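Superantigen-like protein SSL10 (Staphylococcus aureus subsp. aureus, PDB 6LWT) probably binds the Fc region of human IgG and so hinders classical complement activation, and also interacts with prothrombin and a further coagulation factor to inhibit plasma clotting. Local coordinates at residues 35-38 with 42-45; 79-82 with 86-89. One frame throughout, in Å; residues are numbered along the deposited sequence.

Interaction 1: 35-38 with 42-45; sequences LKHG and LRFK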
loop_
_atom_site.group_PDB
_atom_site.type_symbol
_atom_site.label_atom_id
_atom_site.label_comp_id
_atom_site.label_asym_id
_atom_site.label_seq_id
_atom_site.Cartn_x
_atom_site.Cartn_y
_atom_site.Cartn_z
ATOM N N LEU A 35 9.275 -5.314 19.014
ATOM C CA LEU A 35 10.529 -4.761 19.541
ATOM C C LEU A 35 11.366 -4.236 18.398
ATOM O O LEU A 35 11.417 -4.830 17.314
ATOM C CB LEU A 35 11.369 -5.820 20.286
ATOM C CG LEU A 35 10.743 -6.714 21.365
ATOM C CD1 LEU A 35 11.859 -7.426 22.121
ATOM C CD2 LEU A 35 9.878 -5.938 22.348
ATOM N N LYS A 36 12.085 -3.162 18.670
ATOM C CA LYS A 36 13.098 -2.661 17.758
ATOM C C LYS A 36 14.167 -3.737 17.558
ATOM O O LYS A 36 14.541 -4.420 18.517
ATOM C CB LYS A 36 13.774 -1.427 18.348
ATOM C CG LYS A 36 14.367 -0.488 17.329
ATOM C CD LYS A 36 13.416 0.668 17.061
ATOM C CE LYS A 36 14.075 1.774 16.262
ATOM N NZ LYS A 36 13.389 3.069 16.542
ATOM N N HIS A 37 14.640 -3.870 16.324
ATOM C CA HIS A 37 15.801 -4.682 15.992
ATOM C C HIS A 37 16.764 -3.822 15.176
ATOM O O HIS A 37 16.392 -3.261 14.140
ATOM C CB HIS A 37 15.401 -5.934 15.203
ATOM C CG HIS A 37 16.579 -6.685 14.673
ATOM N ND1 HIS A 37 16.881 -6.746 13.328
ATOM C CD2 HIS A 37 17.573 -7.344 15.310
ATOM C CE1 HIS A 37 17.987 -7.445 13.160
ATOM N NE2 HIS A 37 18.430 -7.812 14.345
ATOM N N GLY A 38 17.999 -3.694 15.659
ATOM C CA GLY A 38 18.964 -2.757 15.069
ATOM C C GLY A 38 18.387 -1.352 15.140
ATOM O O GLY A 38 17.522 -1.083 15.973
ATOM N N LEU A 42 11.584 -3.454 13.059
ATOM C CA LEU A 42 10.778 -3.983 14.122
ATOM C C LEU A 42 10.682 -5.477 13.910
ATOM O O LEU A 42 10.680 -5.940 12.756
ATOM C CB LEU A 42 9.377 -3.395 14.096
ATOM C CG LEU A 42 9.239 -1.897 14.294
ATOM C CD1 LEU A 42 7.764 -1.524 14.230
ATOM C CD2 LEU A 42 9.859 -1.493 15.612
ATOM N N ARG A 43 10.585 -6.212 15.019
ATOM C CA ARG A 43 10.349 -7.646 14.988
ATOM C C ARG A 43 9.207 -8.061 15.872
ATOM O O ARG A 43 9.051 -7.593 17.002
ATOM C CB ARG A 43 11.601 -8.405 15.421
ATOM C CG ARG A 43 12.706 -8.376 14.387
ATOM C CD ARG A 43 13.862 -9.251 14.865
ATOM N NE ARG A 43 14.765 -9.535 13.768
ATOM C CZ ARG A 43 15.770 -10.402 13.812
ATOM N NH1 ARG A 43 16.035 -11.089 14.925
ATOM N NH2 ARG A 43 16.526 -10.567 12.741
ATOM N N PHE A 44 8.416 -8.991 15.366
ATOM C CA PHE A 44 7.411 -9.633 16.177
ATOM C C PHE A 44 7.041 -10.992 15.598
ATOM O O PHE A 44 7.497 -11.372 14.517
ATOM C CB PHE A 44 6.169 -8.745 16.318
ATOM C CG PHE A 44 5.475 -8.439 15.016
ATOM C CD1 PHE A 44 5.958 -7.451 14.170
ATOM C CD2 PHE A 44 4.326 -9.122 14.650
ATOM C CE1 PHE A 44 5.314 -7.149 12.981
ATOM C CE2 PHE A 44 3.668 -8.819 13.471
ATOM C CZ PHE A 44 4.165 -7.835 12.634
ATOM N N LYS A 45 6.229 -11.719 16.346
ATOM C CA LYS A 45 5.652 -12.964 15.862
ATOM C C LYS A 45 4.147 -12.832 15.772
ATOM O O LYS A 45 3.522 -12.235 16.640
ATOM C CB LYS A 45 6.052 -14.132 16.762
ATOM C CG LYS A 45 7.509 -14.519 16.576
ATOM C CD LYS A 45 8.008 -15.428 17.694
ATOM C CE LYS A 45 7.610 -16.875 17.475
ATOM N NZ LYS A 45 8.343 -17.770 18.417
#
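L35 and R43 form an antiparallel hydrogen-bonded pair between strands 35-37 and 42-45, whose short axes come within 4.6 Å and run at 127° to each other. Both bonds of the pair are nearly straight: L35 N donates to R43 O at 3.0 Å, and R43 N returns to L35 O at 2.8 Å. L35 O also takes a CA-H contact from L42. One residue on, K36 faces L42 as a non-hydrogen-bonded pair.

The side-chain contact is dominated by H37 and R43. The guanidinium of R43 lies flat on one face of the imidazole, with centres 3.6 Å apart and planes tilted by only 16°. The two groups overlap almost centre on centre: R43 NE lies over the ring toward its CG-ND1 rim, and R43 NH2 is 3.5 Å from H37 CE1. The R43 chain is extended from CG to NE, which carries the flat group up beside the ring; lower down, its CG and CD pass against H37 CB. H37 has CG anti to its backbone N (chi1 172°), which stands the ring up alongside the arginine. The guanidinium is also held from the next strand, where Q52 OE1 accepts a hydrogen bond from R43 NE.

On the other face of the sheet, the contact is mainly aliphatic, and it is the carbon chain of K36 that meets L42. L42 turns its CD2 methyl back toward the neighbouring strand, 4.1 Å from K36 CA and 4.4 Å from K36 CD. L42 is buried, and Y68 and L55 also touch it, whereas R43 is exposed.

This is a beta hairpin, strands 32-37 and 41-46, within the larger curled sheet of the OB-fold domain, with a histidine-arginine stack on the exposed face and a buried leucine on the other.

Interaction 2: 79-82 with 86-89; sequences KRDK and FYTV
K79 reaches over one face of the Y87 ring while D81 comes in at its hydroxyl end, so the tyrosine is engaged by two side chains of segment 79-82. K79 NZ stands 4.2 Å from the centroid of the Y87 ring and just 5° off its normal, a cation-pi contact. Its CE rests over the same face, nearer the rim, as a CH-pi partner; bends at chi3 and chi4 fold the lysine back over the ring. The D81 carboxylate is turned 75° from the ring plane, and Y87 OH donates to D81 OD2 at 2.7 Å, approaching from above the carboxylate plane. The other oxygen, OD1, accepts from the backbone N of I85.

On the opposite face of the hairpin, R80 and F86 run side by side. R80 CG lies over the F86 ring, 3.8 Å from its centroid, and F86 CZ in turn sits beneath the middle of the guanidinium, the two planes 41° apart. R80 NE forms a salt bridge with D84. A backbone bond of 2.9 Å, Y87 N to K79 O, joins the strands between these groups.

With lysine over its face and carboxylate at its hydroxyl, Y87 would probably be polarised, the ring electrons toward the cation and the O-H toward the anion.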
loop_
_atom_site.group_PDB
_atom_site.type_symbol
_atom_site.label_atom_id
_atom_site.label_comp_id
_atom_site.label_asym_id
_atom_site.label_seq_id
_atom_site.Cartn_x
_atom_site.Cartn_y
_atom_site.Cartn_z
ATOM N N LYS A 79 10.321 -10.901 0.992
ATOM C CA LYS A 79 11.053 -12.172 0.942
ATOM C C LYS A 79 10.861 -12.986 2.209
ATOM O O LYS A 79 10.377 -12.489 3.236
ATOM C CB LYS A 79 12.556 -11.946 0.691
ATOM C CG LYS A 79 13.287 -11.134 1.756
ATOM C CD LYS A 79 14.782 -11.063 1.432
ATOM C CE LYS A 79 15.671 -10.973 2.667
ATOM N NZ LYS A 79 16.146 -9.588 2.917
ATOM N N ARG A 80 11.238 -14.256 2.114
ATOM C CA ARG A 80 11.283 -15.177 3.245
ATOM C C ARG A 80 12.669 -15.820 3.187
ATOM O O ARG A 80 13.043 -16.362 2.153
ATOM C CB ARG A 80 10.183 -16.227 3.092
ATOM C CG ARG A 80 10.188 -17.342 4.134
ATOM C CD ARG A 80 9.682 -18.650 3.538
ATOM N NE ARG A 80 9.261 -19.584 4.589
ATOM C CZ ARG A 80 8.208 -20.408 4.537
ATOM N NH1 ARG A 80 7.944 -21.193 5.581
ATOM N NH2 ARG A 80 7.396 -20.452 3.479
ATOM N N ASP A 81 13.436 -15.740 4.272
ATOM C CA ASP A 81 14.819 -16.271 4.267
ATOM C C ASP A 81 14.866 -17.716 4.791
ATOM O O ASP A 81 13.828 -18.281 5.180
ATOM C CB ASP A 81 15.787 -15.331 5.022
ATOM C CG ASP A 81 15.606 -15.350 6.524
ATOM O OD1 ASP A 81 14.818 -16.156 7.064
ATOM O OD2 ASP A 81 16.263 -14.534 7.201
ATOM N N LYS A 82 16.080 -18.278 4.798
ATOM C CA LYS A 82 16.382 -19.632 5.324
ATOM C C LYS A 82 15.846 -19.924 6.713
ATOM O O LYS A 82 15.501 -21.057 7.012
ATOM C CB LYS A 82 17.896 -19.871 5.443
ATOM C CG LYS A 82 18.772 -19.359 4.320
ATOM C CD LYS A 82 20.154 -19.988 4.313
ATOM C CE LYS A 82 20.862 -19.812 5.644
ATOM N NZ LYS A 82 22.300 -20.165 5.497
ATOM N N PHE A 86 10.039 -13.603 7.723
ATOM C CA PHE A 86 9.272 -13.013 6.625
ATOM C C PHE A 86 9.476 -11.501 6.696
ATOM O O PHE A 86 9.221 -10.912 7.736
ATOM C CB PHE A 86 7.802 -13.381 6.773
ATOM C CG PHE A 86 7.513 -14.836 6.517
ATOM C CD1 PHE A 86 7.776 -15.799 7.485
ATOM C CD2 PHE A 86 7.000 -15.246 5.294
ATOM C CE1 PHE A 86 7.507 -17.139 7.251
ATOM C CE2 PHE A 86 6.732 -16.588 5.047
ATOM C CZ PHE A 86 6.993 -17.534 6.031
ATOM N N TYR A 87 9.938 -10.893 5.601
ATOM C CA TYR A 87 10.330 -9.483 5.598
ATOM C C TYR A 87 9.281 -8.627 4.910
ATOM O O TYR A 87 8.782 -8.984 3.835
ATOM C CB TYR A 87 11.677 -9.265 4.904
ATOM C CG TYR A 87 12.809 -9.942 5.612
ATOM C CD1 TYR A 87 13.032 -11.315 5.451
ATOM C CD2 TYR A 87 13.642 -9.240 6.472
ATOM C CE1 TYR A 87 14.056 -11.955 6.122
ATOM C CE2 TYR A 87 14.679 -9.875 7.139
ATOM C CZ TYR A 87 14.881 -11.229 6.968
ATOM O OH TYR A 87 15.917 -11.857 7.654
ATOM N N THR A 88 9.008 -7.474 5.509
ATOM C CA THR A 88 8.057 -6.504 4.949
ATOM C C THR A 88 8.654 -5.104 5.159
ATOM O O THR A 88 9.586 -4.926 5.964
ATOM C CB THR A 88 6.655 -6.683 5.580
ATOM O OG1 THR A 88 5.684 -5.814 4.959
ATOM C CG2 THR A 88 6.687 -6.454 7.081
ATOM N N VAL A 89 8.131 -4.114 4.434
ATOM C CA VAL A 89 8.660 -2.746 4.504
ATOM C C VAL A 89 7.522 -1.786 4.858
ATOM O O VAL A 89 6.497 -1.776 4.197
ATOM C CB VAL A 89 9.304 -2.321 3.176
ATOM C CG1 VAL A 89 9.825 -0.885 3.250
ATOM C CG2 VAL A 89 10.442 -3.266 2.755
#

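In the fold
Interactions 1 and 2 are both surface contacts, each across a beta hairpin with three residues between its segments, and they follow one another along the chain. Their centres are 13 Å apart and their nearest atoms about 5 Å, so they do not touch, yet both belong to the same sheet of the OB-fold domain. Strand 49-54 lies between them: it pairs with 41-46 on one side and with 85-93 on the other, and Q52 meets side chains of both contacts. Their chemistry differs. At 35-38 with 42-45 two backbone bonds accompany a flat stack and a buried leucine, whereas 79-82 with 86-89, with its weakly bonded strand, has one backbone bond, with two aromatic rings met by lysine, arginine and aspartate.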